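Local structure of putative cathepsin d (Ixodes ricinus, 5N7N) at residues N105-I110 with A130-G135; P67-T72 with R81-K86; L182-S187 with G337-G342; T7-V12 with L36-Y41. The protein probably cleaves peptide bonds within proteins as a pepsin-like aspartic endopeptidase of family A1, and is captured here as its zymogen. All coordinates share one frame; numbering follows the deposited sequence.

How the contacts relate
The four contacts follow one another along the chain, with no nesting or crossing. Contact 4 closes first. It brings the N-terminal strand 2-8 back onto strand 40-46, with helix 12-18 in the loop between. Contact 2 closes a short loop that holds helix 74-77. Contact 1 then joins the start of strand 106-117 to residues 130-135. Contact 3 spans the longest loop, from the end of strand 177-182 to helix 338-341. Contacts 1 and 2 touch: A130 O lies 3.1 Å from S68 N. Contacts 3 and 4 also touch, mainly through Y40. The centres of contacts 1 and 3 lie about 29 Å apart, on opposite sides of the chain's centre.

Contact 1: residues N105-I110 with A130-G135; sequences NVEGFI and ALVVGG
A classic beta bulge sets E107 against both L131 and V132. Here the strand that leaves the flap hairpin of a pepsin-like peptidase runs antiparallel to residues 130-135. E107 O accepts two backbone N-H groups. L131 N reaches E107 O at 2.7 Å, in the carbonyl plane. V132 N reaches E107 O at 3.0 Å and is tilted from that plane. E107 N donates in return to V132 O (2.9 Å), and G134 N donates to N105 O (2.9 Å). The extra residue shifts the register by one, and G108 pairs with A130. E107 and V132 lie side by side on one face and point the same way, with V132 CG2 4.0 Å from E107 OE1. V106 and V133 lie on the other face. V106 carries CG1 trans to the backbone N (chi1 173°), which puts this methyl 4.3 Å from A130 CB. CG2 of V106 meets CG1 of V133. W65 of strand 64-67 touches V106, A130 and V133. The other edge of strand 106-117 pairs with strand 91-99, the first arm of the flap hairpin. Past the bulge, L131 CD1 sits in the plane of the F109 ring, at its edge, 4.0 Å from F109 CD1.

Contact 2: residues P67-T72 with R81-K86; sequences PSSKCT and RYDSSK
R81, S69 and P67 carry this contact. R81 leans toward the other segment and lies against its backbone with the aliphatic part of its side chain. Its CG packs on P67 CB at 3.9 Å. Its CD comes to 3.5 Å from S68 O and also lies near C71 O. S68 O sits near the guanidinium plane, at its edge. The side chain bends at chi3 (-84°), and NH1 makes weak hydrogen bonds to C76 O and H79 O. P67 supplies its carbonyl: Y82 N donates to P67 O at 2.8 Å, almost in line with the C=O. S69 completes a single bridge between the backbones. Its N gives a nearly straight bond to Y82 O at 2.9 Å, but from well above the carbonyl plane. The S69 side chain also packs beside D83. One water joins the two segments, 2.9 Å from S69 OG. The same water accepts from K70 NZ and from S84 N. S68 OG accepts from K70 N in an ST turn and is also bonded to E129. D83 OD1 takes both S85 N and S85 OG, the first in an Asx turn. S68 to C71 form a type I beta turn, which leads into the disulfide C71-C76. This small disulfide loop, coming straight after a strand of the N-terminal lobe, is characteristic of pepsin-like aspartic peptidases.

Contact 3: residues L182-S187 with G337-G342; sequences LNRDPS and GDVFLG. Unlike the reference sequence in segment 182-187: L182 (reference Arg).
L182, at the end of strand 177-182, meets D338 and L341 of helix 338-341, and G342. The contact joins the end of this strand, which pairs with strand 344-349, to the short helix just before that partner strand. The reference sequence has Arg at position 182. The L182 side chain lies beside L341 and points the same way, with CD1 3.8 Å from L341 CB. It crosses D338 at about a right angle, and CD1 is 3.7 Å from D338 CB. No direct hydrogen bond joins the segments here. A water bridges them instead, accepting from L182 N (2.8 Å) and donating to L341 O (2.9 Å). L182 O also receives a CA-H...O contact from G342 CA. The carbonyl of N183 takes a weak hydrogen bond from Y40 OH. R184 then reaches back to the helix. Its CG packs on G342 CA at 3.9 Å. The chain bends at chi2 and chi3, which brings CD beside D338 OD1, off the carboxylate plane, at 3.3 Å. NH1 forms a salt bridge with D338 OD1 at 3.3 Å. The guanidinium and carboxylate planes are 17° apart, but the guanidinium is displaced above the carboxylate plane. V339 CA lies over one face of the guanidinium. The L341 side chain lies about 6 Å from that of N249, a predicted active-site position that is changed in this structure. Both charged groups have second partners: D338 OD2 bonds to S253 OG, and R184 NH2 to D307 O. R184, S253 and the N-terminal end of the helix would probably favour a charged D338 carboxylate in this buried place.

Contact 4: residues T7-V12 with L36-Y41; sequences TRFKSV and LDVVYY. Unlike the reference sequence in segment 36-41: V39 (reference Glu).
T7 and Y41 lie side by side in an antiparallel pair, with T7 CB over the face of the Y41 ring, 4.0 Å from the ring centroid. T7 N donates to Y41 O (2.9 Å), and Y41 N donates back to T7 O (3.0 Å). F9 reaches the same ring from another side. Its CD1 sits at the edge of the Y41 ring, in plane, 3.5 Å from Y41 CD2. The two rings are oblique, with planes 39° apart. F9 CG stands between the backbone N and the carbonyl carbon (chi1 63°), which swings the ring across the chain at V38 and V39. V39 CA then lies over one face of the F9 ring, 4.0 Å from its centroid. F9 N donates to V39 O. R8 lies on the same face as Y40, its CG 3.5 Å from Y40 CE1. V39, where the reference has Glu, puts CG2 3.6 Å from S11 CB. S11 caps helix 12-18 through OG, bonded to K14 N. Pairing of an N-terminal prosegment strand with the enzyme body is characteristic of pepsinogen-like zymogens. The backbone bonds fix T7-F9 against V39-Y41, and the CH-pi contacts and ring packing of F9 and Y41 add to that hold.

Contact 1: residues N105-I110 with A130-G135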
loop_
_atom_site.group_PDB
_atom_site.type_symbol
_atom_site.label_atom_id
_atom_site.label_comp_id
_atom_site.label_asym_id
_atom_site.label_seq_id
_atom_site.Cartn_x
_atom_site.Cartn_y
_atom_site.Cartn_z
ATOM N N ASN A 105 -8.670 -14.541 -5.445
ATOM C CA ASN A 105 -9.867 -13.713 -5.333
ATOM C C ASN A 105 -10.446 -13.600 -3.941
ATOM O O ASN A 105 -10.255 -14.474 -3.092
ATOM C CB ASN A 105 -10.985 -14.245 -6.234
ATOM C CG ASN A 105 -10.721 -14.022 -7.717
ATOM O OD1 ASN A 105 -9.661 -13.537 -8.139
ATOM N ND2 ASN A 105 -11.690 -14.403 -8.521
ATOM N N VAL A 106 -11.193 -12.519 -3.751
ATOM C CA VAL A 106 -11.920 -12.248 -2.528
ATOM C C VAL A 106 -13.383 -12.104 -2.942
ATOM O O VAL A 106 -13.678 -11.393 -3.906
ATOM C CB VAL A 106 -11.398 -10.978 -1.854
ATOM C CG1 VAL A 106 -12.283 -10.607 -0.668
ATOM C CG2 VAL A 106 -9.955 -11.186 -1.413
ATOM N N GLU A 107 -14.290 -12.798 -2.263
ATOM C CA GLU A 107 -15.673 -12.855 -2.719
ATOM C C GLU A 107 -16.619 -12.874 -1.545
ATOM O O GLU A 107 -16.255 -13.345 -0.473
ATOM C CB GLU A 107 -15.912 -14.101 -3.556
ATOM C CG GLU A 107 -14.880 -14.367 -4.638
ATOM C CD GLU A 107 -15.250 -15.546 -5.533
ATOM O OE1 GLU A 107 -15.796 -16.557 -5.037
ATOM O OE2 GLU A 107 -14.980 -15.469 -6.740
ATOM N N GLY A 108 -17.831 -12.372 -1.752
ATOM C CA GLY A 108 -18.871 -12.494 -0.748
ATOM C C GLY A 108 -20.068 -11.654 -1.070
ATOM O O GLY A 108 -20.476 -11.577 -2.225
ATOM N N PHE A 109 -20.630 -11.009 -0.055
ATOM C CA PHE A 109 -21.785 -10.159 -0.271
ATOM C C PHE A 109 -21.611 -8.849 0.472
ATOM O O PHE A 109 -20.821 -8.767 1.393
ATOM C CB PHE A 109 -23.086 -10.874 0.134
ATOM C CG PHE A 109 -23.163 -11.215 1.588
ATOM C CD1 PHE A 109 -22.623 -12.411 2.063
ATOM C CD2 PHE A 109 -23.795 -10.362 2.485
ATOM C CE1 PHE A 109 -22.701 -12.737 3.416
ATOM C CE2 PHE A 109 -23.879 -10.676 3.851
ATOM C CZ PHE A 109 -23.323 -11.861 4.313
ATOM N N ILE A 110 -22.394 -7.862 0.061
ATOM C CA ILE A 110 -22.350 -6.506 0.595
ATOM C C ILE A 110 -23.315 -6.375 1.772
ATOM O O ILE A 110 -24.441 -6.863 1.701
ATOM C CB ILE A 110 -22.770 -5.485 -0.497
ATOM C CG1 ILE A 110 -21.939 -5.649 -1.771
ATOM C CG2 ILE A 110 -22.710 -4.052 0.009
ATOM C CD1 ILE A 110 -20.444 -5.510 -1.580
ATOM N N ALA A 130 -16.820 -11.027 3.501
ATOM C CA ALA A 130 -16.092 -11.972 2.659
ATOM C C ALA A 130 -16.425 -13.406 3.029
ATOM O O ALA A 130 -16.351 -13.787 4.203
ATOM C CB ALA A 130 -14.586 -11.756 2.768
ATOM N N LEU A 131 -16.776 -14.194 2.026
ATOM C CA LEU A 131 -16.957 -15.634 2.189
ATOM C C LEU A 131 -15.827 -16.454 1.589
ATOM O O LEU A 131 -15.749 -17.662 1.820
ATOM C CB LEU A 131 -18.280 -16.044 1.548
ATOM C CG LEU A 131 -19.523 -15.439 2.180
ATOM C CD1 LEU A 131 -20.720 -15.831 1.332
ATOM C CD2 LEU A 131 -19.706 -15.920 3.628
ATOM N N VAL A 132 -14.991 -15.818 0.773
ATOM C CA VAL A 132 -13.830 -16.463 0.184
ATOM C C VAL A 132 -12.696 -15.442 0.193
ATOM O O VAL A 132 -12.892 -14.303 -0.219
ATOM C CB VAL A 132 -14.107 -16.923 -1.270
ATOM C CG1 VAL A 132 -12.868 -17.545 -1.907
ATOM C CG2 VAL A 132 -15.255 -17.930 -1.325
ATOM N N VAL A 133 -11.527 -15.856 0.671
ATOM C CA VAL A 133 -10.300 -15.063 0.618
ATOM C C VAL A 133 -9.172 -15.976 0.171
ATOM O O VAL A 133 -8.791 -16.872 0.921
ATOM C CB VAL A 133 -9.925 -14.508 2.007
ATOM C CG1 VAL A 133 -8.601 -13.751 1.937
ATOM C CG2 VAL A 133 -11.016 -13.605 2.557
ATOM N N GLY A 134 -8.635 -15.777 -1.030
ATOM C CA GLY A 134 -7.440 -16.537 -1.466
ATOM C C GLY A 134 -6.165 -15.925 -0.868
ATOM O O GLY A 134 -6.208 -14.788 -0.430
ATOM N N GLY A 135 -5.032 -16.622 -0.762
ATOM C CA GLY A 135 -4.879 -18.064 -0.724
ATOM C C GLY A 135 -3.779 -18.372 0.305
ATOM O O GLY A 135 -3.892 -18.001 1.475
#

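Contact 2: residues P67-T72 with R81-K86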
loop_
_atom_site.group_PDB
_atom_site.type_symbol
_atom_site.label_atom_id
_atom_site.label_comp_id
_atom_site.label_asym_id
_atom_site.label_seq_id
_atom_site.Cartn_x
_atom_site.Cartn_y
_atom_site.Cartn_z
ATOM N N PRO A 67 -13.734 -10.530 7.037
ATOM C CA PRO A 67 -14.292 -11.891 7.094
ATOM C C PRO A 67 -15.690 -11.903 7.701
ATOM O O PRO A 67 -15.928 -11.235 8.691
ATOM C CB PRO A 67 -13.298 -12.637 7.997
ATOM C CG PRO A 67 -12.021 -11.874 7.830
ATOM C CD PRO A 67 -12.458 -10.448 7.770
ATOM N N SER A 68 -16.612 -12.611 7.072
ATOM C CA SER A 68 -17.952 -12.775 7.611
ATOM C C SER A 68 -17.958 -13.894 8.636
ATOM O O SER A 68 -17.236 -14.882 8.510
ATOM C CB SER A 68 -18.937 -13.146 6.508
ATOM O OG SER A 68 -20.264 -13.286 7.013
ATOM N N SER A 69 -18.807 -13.738 9.635
ATOM C CA SER A 69 -19.156 -14.828 10.550
ATOM C C SER A 69 -19.685 -16.053 9.804
ATOM O O SER A 69 -19.552 -17.196 10.266
ATOM C CB SER A 69 -20.230 -14.343 11.538
ATOM O OG SER A 69 -21.406 -13.933 10.838
ATOM N N LYS A 70 -20.307 -15.801 8.654
ATOM C CA LYS A 70 -20.840 -16.848 7.792
ATOM C C LYS A 70 -19.754 -17.596 7.012
ATOM O O LYS A 70 -20.017 -18.663 6.452
ATOM C CB LYS A 70 -21.921 -16.251 6.874
ATOM C CG LYS A 70 -23.120 -15.699 7.668
ATOM C CD LYS A 70 -23.964 -14.741 6.836
ATOM C CE LYS A 70 -25.218 -14.252 7.536
ATOM N NZ LYS A 70 -24.957 -13.596 8.833
ATOM N N CYS A 71 -18.529 -17.068 7.004
ATOM C CA CYS A 71 -17.410 -17.703 6.322
ATOM C C CYS A 71 -16.722 -18.664 7.276
ATOM O O CYS A 71 -16.302 -18.267 8.359
ATOM C CB CYS A 71 -16.399 -16.648 5.866
ATOM S SG CYS A 71 -14.907 -17.255 5.042
ATOM N N THR A 72 -16.574 -19.906 6.838
ATOM C CA THR A 72 -15.964 -20.937 7.647
ATOM C C THR A 72 -14.749 -21.501 6.977
ATOM O O THR A 72 -14.277 -22.566 7.374
ATOM C CB THR A 72 -16.969 -22.061 8.006
ATOM O OG1 THR A 72 -17.314 -22.804 6.842
ATOM C CG2 THR A 72 -18.228 -21.471 8.618
ATOM N N ARG A 81 -14.148 -11.933 12.733
ATOM C CA ARG A 81 -15.245 -11.980 11.753
ATOM C C ARG A 81 -16.411 -11.096 12.166
ATOM O O ARG A 81 -16.722 -10.984 13.340
ATOM C CB ARG A 81 -15.705 -13.427 11.506
ATOM C CG ARG A 81 -14.532 -14.367 11.310
ATOM C CD ARG A 81 -14.887 -15.787 10.926
ATOM N NE ARG A 81 -15.214 -16.628 12.067
ATOM C CZ ARG A 81 -14.402 -16.942 13.086
ATOM N NH1 ARG A 81 -13.146 -16.493 13.190
ATOM N NH2 ARG A 81 -14.877 -17.727 14.046
ATOM N N TYR A 82 -17.040 -10.461 11.180
ATOM C CA TYR A 82 -18.204 -9.625 11.409
ATOM C C TYR A 82 -19.472 -10.458 11.449
ATOM O O TYR A 82 -19.798 -11.157 10.477
ATOM C CB TYR A 82 -18.327 -8.586 10.301
ATOM C CG TYR A 82 -19.609 -7.776 10.311
ATOM C CD1 TYR A 82 -19.882 -6.869 11.318
ATOM C CD2 TYR A 82 -20.527 -7.893 9.277
ATOM C CE1 TYR A 82 -21.052 -6.107 11.302
ATOM C CE2 TYR A 82 -21.686 -7.145 9.241
ATOM C CZ TYR A 82 -21.950 -6.256 10.241
ATOM O OH TYR A 82 -23.112 -5.538 10.188
ATOM N N ASP A 83 -20.186 -10.366 12.567
ATOM C CA ASP A 83 -21.500 -10.975 12.701
ATOM C C ASP A 83 -22.586 -9.918 12.639
ATOM O O ASP A 83 -22.761 -9.151 13.571
ATOM C CB ASP A 83 -21.608 -11.737 14.016
ATOM C CG ASP A 83 -22.815 -12.663 14.049
ATOM O OD1 ASP A 83 -23.810 -12.395 13.332
ATOM O OD2 ASP A 83 -22.762 -13.653 14.810
ATOM N N SER A 84 -23.325 -9.888 11.539
ATOM C CA SER A 84 -24.349 -8.883 11.356
ATOM C C SER A 84 -25.506 -9.049 12.340
ATOM O O SER A 84 -26.101 -8.064 12.760
ATOM C CB SER A 84 -24.882 -8.916 9.926
ATOM O OG SER A 84 -25.645 -10.089 9.678
ATOM N N SER A 85 -25.814 -10.294 12.709
ATOM C CA SER A 85 -26.935 -10.574 13.602
ATOM C C SER A 85 -26.707 -10.046 15.013
ATOM O O SER A 85 -27.661 -9.965 15.778
ATOM C CB SER A 85 -27.263 -12.088 13.675
ATOM O OG SER A 85 -26.242 -12.819 14.354
ATOM N N LYS A 86 -25.464 -9.689 15.341
ATOM C CA LYS A 86 -25.101 -9.171 16.655
ATOM C C LYS A 86 -25.011 -7.637 16.696
ATOM O O LYS A 86 -24.646 -7.087 17.724
ATOM C CB LYS A 86 -23.753 -9.775 17.090
ATOM C CG LYS A 86 -23.752 -11.299 17.207
ATOM C CD LYS A 86 -24.504 -11.786 18.457
ATOM C CE LYS A 86 -25.584 -12.832 18.169
ATOM N NZ LYS A 86 -25.100 -14.230 18.261
HETATM O O HOH W 1 -22.698 -11.811 9.342
#

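Contact 3: residues L182-S187 with G337-G342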
loop_
_atom_site.group_PDB
_atom_site.type_symbol
_atom_site.label_atom_id
_atom_site.label_comp_id
_atom_site.label_asym_id
_atom_site.label_seq_id
_atom_site.Cartn_x
_atom_site.Cartn_y
_atom_site.Cartn_z
ATOM N N LEU A 182 4.699 6.633 7.418
ATOM C CA LEU A 182 5.152 5.248 7.494
ATOM C C LEU A 182 6.544 5.173 8.073
ATOM O O LEU A 182 7.493 5.697 7.488
ATOM C CB LEU A 182 5.170 4.604 6.116
ATOM C CG LEU A 182 3.826 4.458 5.417
ATOM C CD1 LEU A 182 4.054 3.738 4.098
ATOM C CD2 LEU A 182 2.809 3.709 6.266
ATOM N N ASN A 183 6.650 4.508 9.220
ATOM C CA ASN A 183 7.927 4.208 9.840
ATOM C C ASN A 183 8.380 2.788 9.475
ATOM O O ASN A 183 7.785 1.808 9.921
ATOM C CB ASN A 183 7.788 4.360 11.350
ATOM C CG ASN A 183 9.117 4.516 12.032
ATOM O OD1 ASN A 183 9.809 3.534 12.258
ATOM N ND2 ASN A 183 9.485 5.751 12.361
ATOM N N ARG A 184 9.437 2.681 8.670
ATOM C CA ARG A 184 9.968 1.369 8.236
ATOM C C ARG A 184 10.886 0.734 9.285
ATOM O O ARG A 184 11.197 -0.456 9.188
ATOM C CB ARG A 184 10.723 1.471 6.901
ATOM C CG ARG A 184 10.032 2.324 5.844
ATOM C CD ARG A 184 9.957 1.653 4.484
ATOM N NE ARG A 184 11.264 1.279 3.947
ATOM C CZ ARG A 184 11.724 0.032 3.771
ATOM N NH1 ARG A 184 10.999 -1.053 4.076
ATOM N NH2 ARG A 184 12.948 -0.134 3.272
ATOM N N ASP A 185 11.334 1.543 10.255
ATOM C CA ASP A 185 12.191 1.109 11.370
ATOM C C ASP A 185 11.520 -0.056 12.120
ATOM O O ASP A 185 10.341 0.048 12.475
ATOM C CB ASP A 185 12.423 2.299 12.330
ATOM C CG ASP A 185 13.646 2.140 13.227
ATOM O OD1 ASP A 185 13.848 1.069 13.837
ATOM O OD2 ASP A 185 14.386 3.137 13.365
ATOM N N PRO A 186 12.255 -1.172 12.342
ATOM C CA PRO A 186 11.686 -2.302 13.098
ATOM C C PRO A 186 11.500 -2.017 14.591
ATOM O O PRO A 186 10.524 -2.479 15.185
ATOM C CB PRO A 186 12.732 -3.409 12.912
ATOM C CG PRO A 186 14.012 -2.678 12.706
ATOM C CD PRO A 186 13.638 -1.462 11.907
ATOM N N SER A 187 12.435 -1.258 15.170
ATOM C CA SER A 187 12.523 -1.034 16.616
ATOM C C SER A 187 11.332 -0.271 17.208
ATOM O O SER A 187 10.704 -0.748 18.154
ATOM C CB SER A 187 13.819 -0.275 16.949
ATOM O OG SER A 187 14.939 -0.845 16.289
ATOM N N GLY A 337 5.555 1.792 -3.554
ATOM C CA GLY A 337 5.313 1.172 -2.248
ATOM C C GLY A 337 5.974 1.933 -1.116
ATOM O O GLY A 337 6.404 3.075 -1.296
ATOM N N ASP A 338 6.066 1.296 0.054
ATOM C CA ASP A 338 6.643 1.946 1.238
ATOM C C ASP A 338 8.142 2.258 1.119
ATOM O O ASP A 338 8.640 3.126 1.834
ATOM C CB ASP A 338 6.291 1.215 2.560
ATOM C CG ASP A 338 7.002 -0.135 2.752
ATOM O OD1 ASP A 338 8.219 -0.291 2.539
ATOM O OD2 ASP A 338 6.315 -1.079 3.158
ATOM N N VAL A 339 8.850 1.589 0.204
ATOM C CA VAL A 339 10.247 1.956 -0.072
ATOM C C VAL A 339 10.337 3.433 -0.451
ATOM O O VAL A 339 11.280 4.112 -0.037
ATOM C CB VAL A 339 10.884 1.092 -1.170
ATOM C CG1 VAL A 339 12.245 1.651 -1.586
ATOM C CG2 VAL A 339 11.058 -0.341 -0.679
ATOM N N PHE A 340 9.354 3.908 -1.228
ATOM C CA PHE A 340 9.195 5.324 -1.523
ATOM C C PHE A 340 8.427 6.081 -0.449
ATOM O O PHE A 340 8.784 7.211 -0.136
ATOM C CB PHE A 340 8.491 5.547 -2.868
ATOM C CG PHE A 340 8.610 6.958 -3.366
ATOM C CD1 PHE A 340 9.765 7.376 -4.029
ATOM C CD2 PHE A 340 7.602 7.883 -3.126
ATOM C CE1 PHE A 340 9.889 8.678 -4.467
ATOM C CE2 PHE A 340 7.728 9.194 -3.565
ATOM C CZ PHE A 340 8.871 9.590 -4.237
ATOM N N LEU A 341 7.358 5.488 0.089
ATOM C CA LEU A 341 6.463 6.204 1.020
ATOM C C LEU A 341 6.922 6.248 2.479
ATOM O O LEU A 341 6.290 6.914 3.297
ATOM C CB LEU A 341 5.056 5.620 0.952
ATOM C CG LEU A 341 4.380 5.687 -0.416
ATOM C CD1 LEU A 341 3.212 4.712 -0.469
ATOM C CD2 LEU A 341 3.892 7.091 -0.729
ATOM N N GLY A 342 7.976 5.511 2.811
ATOM C CA GLY A 342 8.614 5.569 4.131
ATOM C C GLY A 342 9.470 6.814 4.281
ATOM O O GLY A 342 9.247 7.607 5.199
HETATM O O HOH W 2 6.331 8.317 5.829
#

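Contact 4: residues T7-V12 with L36-Y41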
loop_
_atom_site.group_PDB
_atom_site.type_symbol
_atom_site.label_atom_id
_atom_site.label_comp_id
_atom_site.label_asym_id
_atom_site.label_seq_id
_atom_site.Cartn_x
_atom_site.Cartn_y
_atom_site.Cartn_z
ATOM N N THR A 7 0.546 -0.281 12.673
ATOM C CA THR A 7 1.542 -1.244 13.100
ATOM C C THR A 7 2.145 -1.909 11.872
ATOM O O THR A 7 1.435 -2.269 10.932
ATOM C CB THR A 7 0.940 -2.298 14.031
ATOM O OG1 THR A 7 0.199 -1.639 15.065
ATOM C CG2 THR A 7 2.045 -3.162 14.652
ATOM N N ARG A 8 3.467 -2.054 11.899
ATOM C CA ARG A 8 4.235 -2.670 10.824
ATOM C C ARG A 8 4.470 -4.122 11.198
ATOM O O ARG A 8 4.710 -4.419 12.360
ATOM C CB ARG A 8 5.581 -1.947 10.645
ATOM C CG ARG A 8 6.235 -2.176 9.289
ATOM C CD ARG A 8 7.699 -1.767 9.279
ATOM N NE ARG A 8 8.543 -2.896 9.686
ATOM C CZ ARG A 8 9.146 -3.764 8.864
ATOM N NH1 ARG A 8 9.056 -3.652 7.532
ATOM N NH2 ARG A 8 9.867 -4.761 9.385
ATOM N N PHE A 9 4.389 -5.017 10.218
ATOM C CA PHE A 9 4.693 -6.439 10.418
ATOM C C PHE A 9 5.408 -6.990 9.195
ATOM O O PHE A 9 5.280 -6.470 8.096
ATOM C CB PHE A 9 3.412 -7.249 10.664
ATOM C CG PHE A 9 2.451 -7.245 9.493
ATOM C CD1 PHE A 9 1.515 -6.221 9.346
ATOM C CD2 PHE A 9 2.489 -8.256 8.541
ATOM C CE1 PHE A 9 0.635 -6.207 8.277
ATOM C CE2 PHE A 9 1.619 -8.246 7.464
ATOM C CZ PHE A 9 0.689 -7.221 7.333
ATOM N N LYS A 10 6.132 -8.075 9.397
ATOM C CA LYS A 10 6.857 -8.723 8.326
ATOM C C LYS A 10 5.849 -9.391 7.378
ATOM O O LYS A 10 5.024 -10.197 7.808
ATOM C CB LYS A 10 7.822 -9.747 8.925
ATOM C CG LYS A 10 8.732 -10.443 7.928
ATOM C CD LYS A 10 9.546 -11.559 8.576
ATOM C CE LYS A 10 10.547 -11.018 9.590
ATOM N NZ LYS A 10 11.557 -12.035 9.988
ATOM N N SER A 11 5.927 -9.050 6.093
ATOM C CA SER A 11 4.966 -9.533 5.106
ATOM C C SER A 11 5.024 -11.050 4.958
ATOM O O SER A 11 6.036 -11.679 5.291
ATOM C CB SER A 11 5.255 -8.893 3.747
ATOM O OG SER A 11 6.422 -9.459 3.187
ATOM N N VAL A 12 3.958 -11.636 4.425
ATOM C CA VAL A 12 3.942 -13.087 4.196
ATOM C C VAL A 12 4.926 -13.451 3.084
ATOM O O VAL A 12 5.571 -14.494 3.146
ATOM C CB VAL A 12 2.526 -13.615 3.902
ATOM C CG1 VAL A 12 2.545 -15.113 3.611
ATOM C CG2 VAL A 12 1.605 -13.324 5.084
ATOM N N LEU A 36 -0.005 -11.097 0.198
ATOM C CA LEU A 36 1.357 -11.501 0.524
ATOM C C LEU A 36 2.303 -10.323 0.766
ATOM O O LEU A 36 3.332 -10.511 1.420
ATOM C CB LEU A 36 1.947 -12.382 -0.589
ATOM C CG LEU A 36 1.165 -13.649 -0.956
ATOM C CD1 LEU A 36 1.829 -14.390 -2.100
ATOM C CD2 LEU A 36 1.032 -14.554 0.257
ATOM N N ASP A 37 1.952 -9.133 0.258
ATOM C CA ASP A 37 2.841 -7.949 0.216
ATOM C C ASP A 37 2.484 -6.845 1.200
ATOM O O ASP A 37 3.249 -5.896 1.374
ATOM C CB ASP A 37 2.830 -7.344 -1.196
ATOM C CG ASP A 37 3.389 -8.288 -2.236
ATOM O OD1 ASP A 37 4.432 -8.907 -1.961
ATOM O OD2 ASP A 37 2.811 -8.426 -3.341
ATOM N N VAL A 38 1.320 -6.955 1.822
ATOM C CA VAL A 38 0.837 -5.922 2.734
ATOM C C VAL A 38 1.650 -5.944 4.024
ATOM O O VAL A 38 2.026 -7.015 4.513
ATOM C CB VAL A 38 -0.670 -6.067 3.033
ATOM C CG1 VAL A 38 -1.478 -5.899 1.751
ATOM C CG2 VAL A 38 -0.980 -7.404 3.719
ATOM N N VAL A 39 1.944 -4.756 4.546
ATOM C CA VAL A 39 2.892 -4.600 5.646
ATOM C C VAL A 39 2.409 -3.719 6.811
ATOM O O VAL A 39 2.969 -3.829 7.900
ATOM C CB VAL A 39 4.265 -4.152 5.075
ATOM C CG1 VAL A 39 5.199 -3.562 6.132
ATOM C CG2 VAL A 39 4.966 -5.337 4.414
ATOM N N TYR A 40 1.369 -2.897 6.620
ATOM C CA TYR A 40 0.870 -1.996 7.664
ATOM C C TYR A 40 -0.623 -2.191 7.918
ATOM O O TYR A 40 -1.406 -2.148 6.975
ATOM C CB TYR A 40 1.120 -0.529 7.265
ATOM C CG TYR A 40 2.594 -0.142 7.213
ATOM C CD1 TYR A 40 3.250 0.358 8.347
ATOM C CD2 TYR A 40 3.334 -0.274 6.029
ATOM C CE1 TYR A 40 4.593 0.707 8.304
ATOM C CE2 TYR A 40 4.683 0.073 5.979
ATOM C CZ TYR A 40 5.307 0.562 7.116
ATOM O OH TYR A 40 6.638 0.900 7.070
ATOM N N TYR A 41 -1.020 -2.356 9.185
ATOM C CA TYR A 41 -2.438 -2.412 9.545
ATOM C C TYR A 41 -2.783 -1.437 10.641
ATOM O O TYR A 41 -1.920 -0.949 11.347
ATOM C CB TYR A 41 -2.872 -3.834 9.966
ATOM C CG TYR A 41 -2.311 -4.319 11.277
ATOM C CD1 TYR A 41 -2.916 -3.979 12.478
ATOM C CD2 TYR A 41 -1.184 -5.118 11.321
ATOM C CE1 TYR A 41 -2.417 -4.408 13.699
ATOM C CE2 TYR A 41 -0.663 -5.560 12.540
ATOM C CZ TYR A 41 -1.297 -5.198 13.729
ATOM O OH TYR A 41 -0.833 -5.597 14.955
#